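Long-range contact in citrate synthase (Thermotoga maritima, PDB 2P2W), which probably catalyses the condensation of oxaloacetate with acetyl-CoA and water to give citrate and CoA in the tricarboxylic acid cycle: residues M221-E232 against K275-Y286. Residues are numbered along the deposited sequence; the frame is centred on the assembly and turned at random.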
loop_
_atom_site.group_PDB
_atom_site.type_symbol
_atom_site.label_atom_id
_atom_site.label_comp_id
_atom_site.label_asym_id
_atom_site.label_seq_id
_atom_site.Cartn_x
_atom_site.Cartn_y
_atom_site.Cartn_z
ATOM N N MET A 221 5.700 16.825 -20.556
ATOM C CA MET A 221 5.788 16.146 -21.842
ATOM C C MET A 221 5.272 17.080 -22.928
ATOM O O MET A 221 5.871 17.198 -23.997
ATOM C CB MET A 221 4.954 14.866 -21.831
ATOM C CG MET A 221 4.954 14.135 -23.160
ATOM S SD MET A 221 3.606 12.951 -23.293
ATOM C CE MET A 221 2.210 14.045 -23.461
ATOM N N LEU A 222 4.156 17.744 -22.645
ATOM C CA LEU A 222 3.571 18.679 -23.600
ATOM C C LEU A 222 4.562 19.804 -23.897
ATOM O O LEU A 222 4.717 20.226 -25.043
ATOM C CB LEU A 222 2.263 19.255 -23.036
ATOM C CG LEU A 222 1.142 18.228 -22.823
ATOM C CD1 LEU A 222 -0.065 18.891 -22.161
ATOM C CD2 LEU A 222 0.759 17.613 -24.163
ATOM N N GLU A 223 5.241 20.285 -22.859
ATOM C CA GLU A 223 6.213 21.357 -23.028
ATOM C C GLU A 223 7.434 20.855 -23.792
ATOM O O GLU A 223 8.040 21.599 -24.575
ATOM C CB GLU A 223 6.582 21.933 -21.654
ATOM C CG GLU A 223 5.465 22.850 -21.143
ATOM C CD GLU A 223 5.429 23.054 -19.635
ATOM O OE1 GLU A 223 6.151 22.352 -18.903
ATOM O OE2 GLU A 223 4.638 23.909 -19.184
ATOM N N GLU A 224 7.775 19.584 -23.588
ATOM C CA GLU A 224 8.905 18.976 -24.277
ATOM C C GLU A 224 8.598 18.958 -25.773
ATOM O O GLU A 224 9.483 19.170 -26.604
ATOM C CB GLU A 224 9.122 17.544 -23.782
ATOM C CG GLU A 224 10.448 16.946 -24.206
ATOM C CD GLU A 224 10.537 15.456 -23.920
ATOM O OE1 GLU A 224 10.021 15.018 -22.870
ATOM O OE2 GLU A 224 11.135 14.731 -24.739
ATOM N N ILE A 225 7.339 18.691 -26.111
ATOM C CA ILE A 225 6.919 18.670 -27.510
ATOM C C ILE A 225 7.020 20.106 -28.034
ATOM O O ILE A 225 7.452 20.346 -29.165
ATOM C CB ILE A 225 5.468 18.162 -27.649
ATOM C CG1 ILE A 225 5.374 16.718 -27.139
ATOM C CG2 ILE A 225 5.029 18.239 -29.104
ATOM C CD1 ILE A 225 3.965 16.166 -27.084
ATOM N N GLY A 226 6.607 21.054 -27.197
ATOM C CA GLY A 226 6.702 22.460 -27.556
ATOM C C GLY A 226 5.553 23.095 -28.304
ATOM O O GLY A 226 5.091 24.170 -27.921
ATOM N N SER A 227 5.102 22.463 -29.383
ATOM C CA SER A 227 3.999 23.020 -30.154
ATOM C C SER A 227 3.365 21.979 -31.052
ATOM O O SER A 227 3.897 20.881 -31.225
ATOM C CB SER A 227 4.480 24.178 -31.023
ATOM O OG SER A 227 5.196 23.691 -32.142
ATOM N N GLU A 228 2.231 22.353 -31.631
ATOM C CA GLU A 228 1.488 21.486 -32.526
ATOM C C GLU A 228 2.320 21.079 -33.738
ATOM O O GLU A 228 2.115 20.009 -34.301
ATOM C CB GLU A 228 0.214 22.191 -33.010
ATOM C CG GLU A 228 -0.710 22.682 -31.907
ATOM C CD GLU A 228 -0.416 24.113 -31.465
ATOM O OE1 GLU A 228 0.727 24.402 -31.060
ATOM O OE2 GLU A 228 -1.344 24.951 -31.518
ATOM N N ASP A 229 3.256 21.933 -34.139
ATOM C CA ASP A 229 4.091 21.650 -35.305
ATOM C C ASP A 229 5.104 20.540 -35.071
ATOM O O ASP A 229 5.582 19.923 -36.022
ATOM C CB ASP A 229 4.853 22.906 -35.744
ATOM C CG ASP A 229 3.935 24.065 -36.082
ATOM O OD1 ASP A 229 2.903 23.834 -36.744
ATOM O OD2 ASP A 229 4.259 25.211 -35.699
ATOM N N ARG A 230 5.428 20.287 -33.807
ATOM C CA ARG A 230 6.420 19.279 -33.463
ATOM C C ARG A 230 5.849 17.947 -32.968
ATOM O O ARG A 230 6.606 17.048 -32.601
ATOM C CB ARG A 230 7.368 19.865 -32.412
ATOM C CG ARG A 230 8.089 21.127 -32.884
ATOM C CD ARG A 230 8.667 21.925 -31.720
ATOM N NE ARG A 230 9.686 21.186 -30.983
ATOM C CZ ARG A 230 10.967 21.111 -31.333
ATOM N NH1 ARG A 230 11.401 21.739 -32.419
ATOM N NH2 ARG A 230 11.811 20.401 -30.597
ATOM N N VAL A 231 4.526 17.816 -32.969
ATOM C CA VAL A 231 3.886 16.587 -32.503
ATOM C C VAL A 231 4.306 15.336 -33.278
ATOM O O VAL A 231 4.737 14.348 -32.685
ATOM C CB VAL A 231 2.343 16.722 -32.531
ATOM C CG1 VAL A 231 1.682 15.355 -32.396
ATOM C CG2 VAL A 231 1.890 17.617 -31.388
ATOM N N GLU A 232 4.188 15.373 -34.600
ATOM C CA GLU A 232 4.557 14.218 -35.413
ATOM C C GLU A 232 5.953 13.688 -35.092
ATOM O O GLU A 232 6.136 12.490 -34.872
ATOM C CB GLU A 232 4.477 14.565 -36.899
ATOM C CG GLU A 232 4.853 13.403 -37.798
ATOM C CD GLU A 232 4.800 13.761 -39.264
ATOM O OE1 GLU A 232 4.541 14.940 -39.581
ATOM O OE2 GLU A 232 5.023 12.864 -40.101
ATOM N N LYS A 275 -2.068 26.971 -24.234
ATOM C CA LYS A 275 -1.007 26.379 -25.049
ATOM C C LYS A 275 -0.931 24.875 -24.772
ATOM O O LYS A 275 -0.773 24.069 -25.688
ATOM C CB LYS A 275 0.333 27.047 -24.714
ATOM C CG LYS A 275 1.563 26.458 -25.394
ATOM C CD LYS A 275 1.715 26.893 -26.848
ATOM C CE LYS A 275 1.187 25.858 -27.827
ATOM N NZ LYS A 275 1.341 26.344 -29.236
ATOM N N LEU A 276 -1.045 24.505 -23.501
ATOM C CA LEU A 276 -1.000 23.098 -23.116
ATOM C C LEU A 276 -2.136 22.333 -23.785
ATOM O O LEU A 276 -1.930 21.254 -24.342
ATOM C CB LEU A 276 -1.106 22.962 -21.590
ATOM C CG LEU A 276 0.093 23.494 -20.799
ATOM C CD1 LEU A 276 -0.197 23.451 -19.300
ATOM C CD2 LEU A 276 1.330 22.655 -21.132
ATOM N N PHE A 277 -3.339 22.895 -23.736
ATOM C CA PHE A 277 -4.479 22.236 -24.345
ATOM C C PHE A 277 -4.284 22.073 -25.852
ATOM O O PHE A 277 -4.561 21.008 -26.400
ATOM C CB PHE A 277 -5.768 23.019 -24.073
ATOM C CG PHE A 277 -6.984 22.418 -24.720
ATOM C CD1 PHE A 277 -7.379 21.117 -24.417
ATOM C CD2 PHE A 277 -7.730 23.147 -25.642
ATOM C CE1 PHE A 277 -8.503 20.548 -25.024
ATOM C CE2 PHE A 277 -8.851 22.589 -26.254
ATOM C CZ PHE A 277 -9.239 21.286 -25.945
ATOM N N ARG A 278 -3.802 23.120 -26.518
ATOM C CA ARG A 278 -3.591 23.063 -27.966
ATOM C C ARG A 278 -2.653 21.910 -28.323
ATOM O O ARG A 278 -2.899 21.163 -29.269
ATOM C CB ARG A 278 -2.988 24.375 -28.489
ATOM C CG ARG A 278 -3.841 25.638 -28.313
ATOM C CD ARG A 278 -5.062 25.670 -29.225
ATOM N NE ARG A 278 -5.760 26.963 -29.183
ATOM C CZ ARG A 278 -5.432 28.036 -29.903
ATOM N NH1 ARG A 278 -4.408 27.998 -30.745
ATOM N NH2 ARG A 278 -6.131 29.159 -29.777
ATOM N N ILE A 279 -1.569 21.774 -27.567
ATOM C CA ILE A 279 -0.604 20.710 -27.828
ATOM C C ILE A 279 -1.221 19.329 -27.577
ATOM O O ILE A 279 -1.078 18.418 -28.392
ATOM C CB ILE A 279 0.663 20.887 -26.948
ATOM C CG1 ILE A 279 1.325 22.232 -27.268
ATOM C CG2 ILE A 279 1.653 19.746 -27.203
ATOM C CD1 ILE A 279 2.452 22.622 -26.323
ATOM N N ALA A 280 -1.911 19.184 -26.452
ATOM C CA ALA A 280 -2.544 17.911 -26.099
ATOM C C ALA A 280 -3.592 17.506 -27.139
ATOM O O ALA A 280 -3.729 16.327 -27.490
ATOM C CB ALA A 280 -3.192 18.024 -24.722
ATOM N N SER A 281 -4.337 18.492 -27.626
ATOM C CA SER A 281 -5.367 18.231 -28.621
ATOM C C SER A 281 -4.729 17.775 -29.929
ATOM O O SER A 281 -5.237 16.870 -30.596
ATOM C CB SER A 281 -6.201 19.493 -28.851
ATOM O OG SER A 281 -7.365 19.190 -29.598
ATOM N N LYS A 282 -3.614 18.404 -30.293
ATOM C CA LYS A 282 -2.917 18.050 -31.525
ATOM C C LYS A 282 -2.300 16.660 -31.401
ATOM O O LYS A 282 -2.253 15.899 -32.370
ATOM C CB LYS A 282 -1.821 19.073 -31.825
ATOM C CG LYS A 282 -1.163 18.895 -33.187
ATOM C CD LYS A 282 -2.174 19.073 -34.310
ATOM C CE LYS A 282 -1.486 19.178 -35.659
ATOM N NZ LYS A 282 -2.470 19.445 -36.738
ATOM N N LEU A 283 -1.824 16.336 -30.203
ATOM C CA LEU A 283 -1.219 15.032 -29.952
ATOM C C LEU A 283 -2.278 13.948 -30.166
ATOM O O LEU A 283 -2.012 12.916 -30.786
ATOM C CB LEU A 283 -0.676 14.976 -28.522
ATOM C CG LEU A 283 0.085 13.721 -28.086
ATOM C CD1 LEU A 283 1.239 13.437 -29.052
ATOM C CD2 LEU A 283 0.615 13.938 -26.664
ATOM N N GLU A 284 -3.484 14.191 -29.661
ATOM C CA GLU A 284 -4.568 13.233 -29.828
ATOM C C GLU A 284 -4.907 13.095 -31.308
ATOM O O GLU A 284 -5.081 11.985 -31.813
ATOM C CB GLU A 284 -5.819 13.684 -29.073
ATOM C CG GLU A 284 -7.067 12.921 -29.490
ATOM C CD GLU A 284 -8.310 13.379 -28.766
ATOM O OE1 GLU A 284 -8.183 14.101 -27.756
ATOM O OE2 GLU A 284 -9.420 13.011 -29.208
ATOM N N GLU A 285 -5.003 14.228 -31.996
ATOM C CA GLU A 285 -5.330 14.215 -33.417
ATOM C C GLU A 285 -4.361 13.351 -34.211
ATOM O O GLU A 285 -4.776 12.530 -35.030
ATOM C CB GLU A 285 -5.312 15.630 -34.003
ATOM C CG GLU A 285 -5.778 15.685 -35.457
ATOM C CD GLU A 285 -5.501 17.024 -36.119
ATOM O OE1 GLU A 285 -4.321 17.304 -36.420
ATOM O OE2 GLU A 285 -6.458 17.801 -36.331
ATOM N N TYR A 286 -3.069 13.536 -33.972
ATOM C CA TYR A 286 -2.065 12.781 -34.701
ATOM C C TYR A 286 -2.072 11.289 -34.387
ATOM O O TYR A 286 -2.017 10.452 -35.294
ATOM C CB TYR A 286 -0.670 13.351 -34.434
ATOM C CG TYR A 286 0.421 12.592 -35.153
ATOM C CD1 TYR A 286 0.790 12.937 -36.453
ATOM C CD2 TYR A 286 1.035 11.485 -34.565
ATOM C CE1 TYR A 286 1.738 12.198 -37.150
ATOM C CE2 TYR A 286 1.985 10.737 -35.253
ATOM C CZ TYR A 286 2.331 11.099 -36.546
ATOM O OH TYR A 286 3.263 10.361 -37.239
HETATM O O HOH W 1 3.241 10.554 -39.887
#
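Glu228 and Ile279 bring the two backbones closest, CA to CA 5.2 Å, where the turn between two consecutive helices lies across a third in the mainly helical citrate synthase fold. The axis of the short segment 221-225 crosses that of 275-286 at 83°, 9.6 Å apart at closest approach. Gly226, with positive phi, ends the first helix, and the chain enters helix 231-241 one turn further along 275-286. Leu222 points into the crossing: its CD2 rests on Ile279 CG2 (3.8 Å) and on Ala280, while CD1 lies against the carbonyl O of Leu276. Ile279 runs alongside Leu222, oppositely directed, its CD1 touching the carbonyl oxygens of Leu222 and Gly226. Met221 CE meets Leu283 CD2 tip to tip at 3.6 Å; the Met221 side chain lies about 9 Å from that of Asp300, a predicted active-site residue. Val231 is a knob in the hole formed by Ile279, Lys282, Leu283 and Tyr286; with CG1 anti to the backbone N (chi1 165°), that methyl reaches Tyr286 CB (3.7 Å) and CG2 packs on Lys282. At the solvent-facing border Glu228 CB lies on Lys282 CG, and the bend at chi2 (91°) turns the carboxylate to Lys275 in a salt bridge, NZ on the syn side of OE1 (2.7 Å) but tilted out of the carboxylate plane. Glu228 OE2 touches Arg278 CB, the guanidinium being held instead by Pro272 O and Asp273. Shortened to alanine, Glu228 would keep its CB on Lys282 but is likely to leave the Lys275 ammonium without this carboxylate and open a gap beside Lys282 CB. At the far end Glu232 CA stands over one face of the Tyr286 ring, a CH-pi contact; Tyr286 OH bonds Gln236 and a water, which donates to Glu232 OE2 at 2.9 Å.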